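Local coordinates for hypothetical protein PAE2754 (Pyrobaculum aerophilum, PDB 1V8P), which is a PIN-domain exonuclease, probably magnesium-dependent, that is also predicted to cleave RNA as the toxin of a toxin-antitoxin pair, at residues Ile146-Glu149 and Thr150-Arg154; Leu54-His58 and Leu59-Glu63; Glu97-Leu101 and Asp102-Arg106. The protein carries 1 engineered substitution. One frame throughout, in Å; residues are numbered along the deposited sequence.

Contact 1 (Ile146-Glu149 and Thr150-Arg154); sequences IDVE and TLLVR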
# COMPACT_ATOMS: atom_id res chain seq x y z
N ILE C 146 -15.31 19.08 0.55
CA ILE C 146 -16.63 18.53 0.35
C ILE C 146 -16.52 17.20 -0.38
O ILE C 146 -15.46 16.85 -0.88
CB ILE C 146 -17.48 19.46 -0.52
CG1 ILE C 146 -16.80 19.65 -1.87
CG2 ILE C 146 -17.66 20.80 0.18
CD1 ILE C 146 -17.61 20.47 -2.86
N ASP C 147 -17.62 16.45 -0.41
CA ASP C 147 -17.61 15.19 -1.12
C ASP C 147 -18.28 15.44 -2.47
O ASP C 147 -18.80 16.53 -2.72
CB ASP C 147 -18.37 14.12 -0.35
CG ASP C 147 -19.76 14.53 0.01
OD1 ASP C 147 -20.34 15.42 -0.66
OD2 ASP C 147 -20.28 13.94 0.97
N VAL C 148 -18.27 14.42 -3.33
CA VAL C 148 -18.83 14.55 -4.68
C VAL C 148 -20.28 15.00 -4.74
O VAL C 148 -20.65 15.80 -5.60
CB VAL C 148 -18.65 13.24 -5.47
CG1 VAL C 148 -19.44 13.29 -6.77
CG2 VAL C 148 -17.18 13.04 -5.78
N GLU C 149 -21.10 14.49 -3.83
CA GLU C 149 -22.52 14.85 -3.79
C GLU C 149 -22.68 16.36 -3.54
O GLU C 149 -23.49 17.03 -4.18
CB GLU C 149 -23.23 14.08 -2.68
CG GLU C 149 -24.74 14.20 -2.71
CD GLU C 149 -25.41 13.56 -1.50
OE1 GLU C 149 -26.57 13.10 -1.62
OE2 GLU C 149 -24.78 13.53 -0.41
N THR C 150 -21.91 16.86 -2.58
CA THR C 150 -21.95 18.27 -2.24
C THR C 150 -21.49 19.08 -3.43
O THR C 150 -22.02 20.16 -3.71
CB THR C 150 -21.03 18.55 -1.04
OG1 THR C 150 -21.48 17.80 0.10
CG2 THR C 150 -21.03 20.02 -0.72
N LEU C 151 -20.49 18.57 -4.15
CA LEU C 151 -19.99 19.27 -5.31
C LEU C 151 -21.08 19.34 -6.37
O LEU C 151 -21.32 20.40 -6.95
CB LEU C 151 -18.76 18.57 -5.90
CG LEU C 151 -18.26 19.08 -7.26
CD1 LEU C 151 -17.94 20.57 -7.18
CD2 LEU C 151 -17.04 18.29 -7.70
N LEU C 152 -21.75 18.22 -6.62
CA LEU C 152 -22.79 18.19 -7.63
C LEU C 152 -23.93 19.17 -7.35
O LEU C 152 -24.38 19.88 -8.25
CB LEU C 152 -23.35 16.76 -7.80
CG LEU C 152 -22.38 15.79 -8.48
CD1 LEU C 152 -23.02 14.45 -8.64
CD2 LEU C 152 -21.96 16.35 -9.84
N VAL C 153 -24.39 19.25 -6.10
CA VAL C 153 -25.47 20.19 -5.83
C VAL C 153 -25.01 21.61 -6.13
O VAL C 153 -25.70 22.34 -6.84
CB VAL C 153 -25.97 20.10 -4.37
CG1 VAL C 153 -26.65 18.77 -4.15
CG2 VAL C 153 -24.82 20.25 -3.41
N ARG C 154 -23.84 22.00 -5.61
CA ARG C 154 -23.34 23.36 -5.84
C ARG C 154 -23.27 23.71 -7.32
O ARG C 154 -23.42 24.87 -7.68
CB ARG C 154 -21.94 23.54 -5.23
CG ARG C 154 -21.87 23.43 -3.73
CD ARG C 154 -20.49 23.81 -3.22
NE ARG C 154 -20.40 23.62 -1.78
CZ ARG C 154 -19.41 24.06 -1.01
NH1 ARG C 154 -18.40 24.73 -1.54
NH2 ARG C 154 -19.43 23.83 0.31

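Contact 2 (Leu54-His58 and Leu59-Glu63); sequences LAILH and LTIYE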
# COMPACT_ATOMS: atom_id res chain seq x y z
N LEU C 54 -12.96 22.69 -12.27
CA LEU C 54 -12.29 21.59 -11.59
C LEU C 54 -10.85 21.34 -12.03
O LEU C 54 -10.50 21.52 -13.18
CB LEU C 54 -13.05 20.28 -11.78
CG LEU C 54 -14.57 20.22 -11.61
CD1 LEU C 54 -15.02 21.14 -10.49
CD2 LEU C 54 -15.21 20.60 -12.95
N ALA C 55 -10.04 20.90 -11.08
CA ALA C 55 -8.65 20.58 -11.35
C ALA C 55 -8.21 19.35 -10.55
O ALA C 55 -8.89 18.92 -9.62
CB ALA C 55 -7.77 21.76 -11.01
N ILE C 56 -7.07 18.79 -10.93
CA ILE C 56 -6.47 17.62 -10.30
C ILE C 56 -4.99 17.91 -10.23
O ILE C 56 -4.52 18.93 -10.74
CB ILE C 56 -6.62 16.32 -11.15
CG1 ILE C 56 -5.98 16.55 -12.53
CG2 ILE C 56 -8.07 15.89 -11.23
CD1 ILE C 56 -6.26 15.47 -13.53
N LEU C 57 -4.25 17.01 -9.61
CA LEU C 57 -2.81 17.15 -9.53
C LEU C 57 -2.28 16.08 -10.49
O LEU C 57 -3.04 15.22 -10.93
CB LEU C 57 -2.34 16.86 -8.10
CG LEU C 57 -2.88 17.66 -6.92
CD1 LEU C 57 -2.13 17.24 -5.65
CD2 LEU C 57 -2.68 19.13 -7.14
N HIS C 58 -1.00 16.11 -10.82
CA HIS C 58 -0.48 15.06 -11.70
C HIS C 58 -0.70 13.72 -10.98
O HIS C 58 -1.08 12.72 -11.60
CB HIS C 58 1.01 15.25 -11.96
CG HIS C 58 1.34 16.37 -12.90
ND1 HIS C 58 1.11 16.29 -14.26
CD2 HIS C 58 1.87 17.59 -12.68
CE1 HIS C 58 1.50 17.41 -14.83
NE2 HIS C 58 1.96 18.22 -13.89
N LEU C 59 -0.45 13.72 -9.68
CA LEU C 59 -0.60 12.52 -8.85
C LEU C 59 -1.95 11.83 -9.07
O LEU C 59 -2.05 10.62 -9.00
CB LEU C 59 -0.50 12.89 -7.37
CG LEU C 59 -0.15 11.93 -6.22
CD1 LEU C 59 -1.04 12.26 -5.05
CD2 LEU C 59 -0.33 10.48 -6.60
N THR C 60 -2.98 12.62 -9.34
CA THR C 60 -4.31 12.08 -9.55
C THR C 60 -4.37 11.06 -10.68
O THR C 60 -5.07 10.06 -10.58
CB THR C 60 -5.31 13.21 -9.83
OG1 THR C 60 -5.25 14.16 -8.75
CG2 THR C 60 -6.73 12.67 -9.94
N ILE C 61 -3.64 11.34 -11.76
CA ILE C 61 -3.61 10.46 -12.92
C ILE C 61 -3.17 9.06 -12.53
O ILE C 61 -3.82 8.08 -12.88
CB ILE C 61 -2.64 11.04 -13.99
CG1 ILE C 61 -3.23 12.35 -14.54
CG2 ILE C 61 -2.38 10.02 -15.09
CD1 ILE C 61 -2.20 13.30 -15.13
N TYR C 62 -2.08 8.97 -11.78
CA TYR C 62 -1.56 7.68 -11.34
C TYR C 62 -2.47 6.97 -10.32
O TYR C 62 -2.66 5.76 -10.39
CB TYR C 62 -0.16 7.86 -10.76
CG TYR C 62 0.78 8.51 -11.72
CD1 TYR C 62 0.76 9.90 -11.90
CD2 TYR C 62 1.62 7.75 -12.53
CE1 TYR C 62 1.56 10.50 -12.87
CE2 TYR C 62 2.42 8.35 -13.50
CZ TYR C 62 2.39 9.72 -13.67
OH TYR C 62 3.18 10.30 -14.63
N GLU C 63 -3.02 7.73 -9.39
CA GLU C 63 -3.91 7.13 -8.40
C GLU C 63 -5.17 6.55 -9.02
O GLU C 63 -5.62 5.50 -8.60
CB GLU C 63 -4.29 8.15 -7.33
CG GLU C 63 -3.16 8.42 -6.37
CD GLU C 63 -3.55 9.38 -5.29
OE1 GLU C 63 -3.02 9.25 -4.17
OE2 GLU C 63 -4.38 10.28 -5.56

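Contact 3 (Glu97-Leu101 and Asp102-Arg106); sequences EDPPL and DEVLR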
# COMPACT_ATOMS: atom_id res chain seq x y z
N GLU C 97 0.28 22.46 -10.73
CA GLU C 97 1.70 22.15 -10.58
C GLU C 97 1.92 21.32 -9.35
O GLU C 97 1.11 21.33 -8.43
CB GLU C 97 2.52 23.43 -10.43
CG GLU C 97 2.42 24.44 -11.56
CD GLU C 97 3.45 25.56 -11.43
OE1 GLU C 97 3.65 26.09 -10.30
OE2 GLU C 97 4.06 25.93 -12.46
N ASP C 98 3.02 20.61 -9.31
CA ASP C 98 3.32 19.82 -8.13
C ASP C 98 3.68 20.74 -6.98
O ASP C 98 4.33 21.76 -7.16
CB ASP C 98 4.48 18.86 -8.40
CG ASP C 98 4.17 17.90 -9.53
OD1 ASP C 98 5.11 17.54 -10.26
OD2 ASP C 98 2.99 17.50 -9.68
N PRO C 99 3.23 20.40 -5.77
CA PRO C 99 3.48 21.15 -4.53
C PRO C 99 4.92 20.96 -4.05
O PRO C 99 5.61 20.06 -4.50
CB PRO C 99 2.50 20.52 -3.54
CG PRO C 99 1.45 19.92 -4.41
CD PRO C 99 2.20 19.36 -5.56
N PRO C 100 5.39 21.82 -3.14
CA PRO C 100 6.75 21.71 -2.61
C PRO C 100 6.78 20.46 -1.76
O PRO C 100 5.92 20.29 -0.90
CB PRO C 100 6.89 22.97 -1.75
CG PRO C 100 5.96 23.92 -2.39
CD PRO C 100 4.76 23.08 -2.71
N LEU C 101 7.74 19.57 -1.96
CA LEU C 101 7.75 18.35 -1.15
C LEU C 101 7.72 18.60 0.36
O LEU C 101 6.86 18.08 1.06
CB LEU C 101 8.96 17.47 -1.50
CG LEU C 101 9.08 16.20 -0.64
CD1 LEU C 101 8.95 14.99 -1.51
CD2 LEU C 101 10.42 16.18 0.10
N ASP C 102 8.67 19.39 0.85
CA ASP C 102 8.79 19.70 2.29
C ASP C 102 7.51 20.22 2.97
O ASP C 102 7.18 19.80 4.08
CB ASP C 102 9.97 20.66 2.51
CG ASP C 102 9.79 22.00 1.81
OD1 ASP C 102 9.26 22.05 0.67
OD2 ASP C 102 10.20 23.01 2.40
N GLU C 103 6.79 21.12 2.30
CA GLU C 103 5.54 21.64 2.85
C GLU C 103 4.58 20.49 3.08
O GLU C 103 4.07 20.29 4.19
CB GLU C 103 4.89 22.62 1.88
CG GLU C 103 5.72 23.85 1.60
CD GLU C 103 5.64 24.88 2.69
OE1 GLU C 103 5.99 24.56 3.86
OE2 GLU C 103 5.22 26.03 2.38
N VAL C 104 4.34 19.72 2.03
CA VAL C 104 3.44 18.59 2.10
C VAL C 104 3.85 17.61 3.20
O VAL C 104 3.00 17.17 3.98
CB VAL C 104 3.39 17.83 0.75
CG1 VAL C 104 2.54 16.57 0.87
CG2 VAL C 104 2.82 18.75 -0.32
N LEU C 105 5.13 17.28 3.28
CA LEU C 105 5.58 16.33 4.30
C LEU C 105 5.17 16.85 5.66
O LEU C 105 4.71 16.08 6.52
CB LEU C 105 7.10 16.17 4.28
CG LEU C 105 7.69 14.82 4.70
CD1 LEU C 105 9.06 15.07 5.30
CD2 LEU C 105 6.80 14.08 5.69
N ARG C 106 5.30 18.15 5.86
CA ARG C 106 4.94 18.72 7.14
C ARG C 106 3.45 18.57 7.41
O ARG C 106 3.06 18.20 8.52
CB ARG C 106 5.34 20.19 7.24
CG ARG C 106 5.30 20.67 8.69
CD ARG C 106 5.91 22.02 8.86
NE ARG C 106 5.16 23.03 8.14
CZ ARG C 106 5.33 24.34 8.31
NH1 ARG C 106 6.24 24.78 9.19
NH2 ARG C 106 4.60 25.20 7.61

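Contact 1 (Ile146-Glu149 and Thr150-Arg154)
Ile-146 lies against Thr-150, Leu-151 and Arg-154, three residues of the first turns of the helix that follows it. Ile-146 CB starts the contact, 3.6 Å from Thr-150 CG2. At CB the side chain divides. The short branch, CG2, reaches the same Thr-150 methyl and goes on to the arginine. There Ile-146 CG2 sits over one face of the guanidinium, offset toward the rim, 3.5 Å from Arg-154 NH2. The longer branch takes the other route. CG1 stands between the backbone N and the carbonyl carbon (chi1 60°), and the chain is extended beyond it. This carries the tip, Ile-146 CD1, to 3.6 Å from Leu-151 CA, where it also packs on Leu-151 CB.

Asp-147 comes next and is the N-cap of the C-terminal helix 148-156. Its OD1 accepts twice from Thr-150. The backbone N of Thr-150 gives the capping bond, 2.9 Å to Asp-147 OD1 and nearly in line with the C-O bond. Thr-150 OG1 donates as well, at 2.7 Å from Asp-147 OD1, and arrives from above the carboxylate plane, 39° out of it. Two donors on one residue thus limit the rotation of the carboxylate. OD2 has a long, weak ion pair with Arg-136.

Ordinary helical bonding starts at the cap residue, with Leu-151 N donating to Asp-147 O at 3.0 Å. Leu-152 N follows, 2.8 Å from Val-148 O. The Ile-146 backbone is hydrogen-bonded to Leu-131 and Thr-133, along strand 130-132, the outermost on its side of the PIN-domain sheet within the chain, and its side chain touches Val-130, Val-132 and Tyr-30. Val-148 turns to helix 34-40 and packs on Ala-36, Ala-39 and Leu-40.

Contact 2 (Leu54-His58 and Leu59-Glu63)
Thr-60 meets both Ile-56 and Leu-57 where strand 54-56 of the parallel PIN-domain sheet gives way to helix 58-73. Its two branches have separate jobs. OG1 stands anti to its own carbonyl carbon (chi1 -56°), which turns it back toward the strand. There it accepts the N-H of Leu-57, with Leu-57 N 3.1 Å from Thr-60 OG1. The N-H points well at the oxygen, at 161°. The methyl Thr-60 CG2 lies against Ile-56 instead, 3.7 Å from Ile-56 CG2. Ile-56 CB also touches the threonine, 3.5 Å from Thr-60 OG1, and the two side chains cross at a slant.

The backbone answers in the opposite direction. Thr-60 N donates to Leu-57 O at 3.0 Å, so these two residues are tied by a pair of bonds. Ile-61 N donates to His-58 O at 2.9 Å. Both backbone bonds span three residues at the start of the helix, are bent, and approach from above the carbonyl plane.

Farther out, Thr-60 OG1 is also hydrogen-bonded to Tyr-120 OH, which bonds Glu-63 OE2 as well. The side chain of Thr-60 lies about 5 Å from that of Asp-33, a predicted magnesium ligand, so the junction probably borders the metal site. On the subunit side, Asp-98 of the second subunit takes His-58 ND1 on one oxygen and Tyr-62 OH on the other, and the His-58 rings of the two chains stack. While its hydroxyl reaches across to that subunit, the Tyr-62 ring meets its own turn at the edge: Tyr-62 CD1 is 3.4 Å from His-58 O, which lies near the ring plane.

Contact 3 (Glu97-Leu101 and Asp102-Arg106)
The carboxylate of Asp-102 meets the Pro-100 ring through one oxygen, with Asp-102 OD1 3.5 Å from Pro-100 CB. CG of Asp-102 is placed between its own backbone N and carbonyl carbon (chi1 62°). That setting folds the group back along the chain, and OD1 also nears the Leu-101 carbonyl carbon. The same Pro-100 CB is touched by Glu-103, whose CG lies 3.7 Å away. Glu-103 CG also reaches Pro-100 CG, at 4.0 Å. The Glu-103 chain then bends at chi2 (-79°), and its carboxylate leaves the proline behind.

These contacts form at the N-terminal end of helix 101-111, with Pro-100 at the N-cap position. Two acids, Asp-102 and Glu-103, sit in the first turn, where negative charge would be expected to suit the helix end. The first backbone bond is weak: Val-104 N lies 3.4 Å from Pro-100 O. The next is firm, with Leu-105 N 2.9 Å from Leu-101 O.

Val-104 adds the apolar link to the loop. Val-104 CG2 packs 3.7 Å from Pro-99 CB. Val-104 CG2 is also 3.5 Å from Pro-100 O. Outside the turn, Val-104 touches Phe-115 and Ser-119 of helix 115-127, and Pro-99 touches Val-123 of that helix. Across the subunit interface, Asp-102 and Leu-105 pack on Ser-83 of the second subunit, and Asp-102 OD1 makes a long, weak ion pair with Lys-87 of that chain.

Along the chain the contacts come in the order 2, 3, 1. They run in series; none nests within or crosses another. Contact 2 closes the turn from the inner strand 54-56 into helix 58-73. Contact 3 closes the loop that leaves strand 94-95, outermost within the chain, and starts helix 101-111. These two touch, with His-58 CD2 3.2 Å from Asp-98 OD2 of the same chain, and both face the second subunit. Contact 1 starts the C-terminal helix beside the chain's other outermost strand, 130-132. It lies across the chain's centre from contact 3, with nearest atoms about 17 Å apart, and it touches no other subunit.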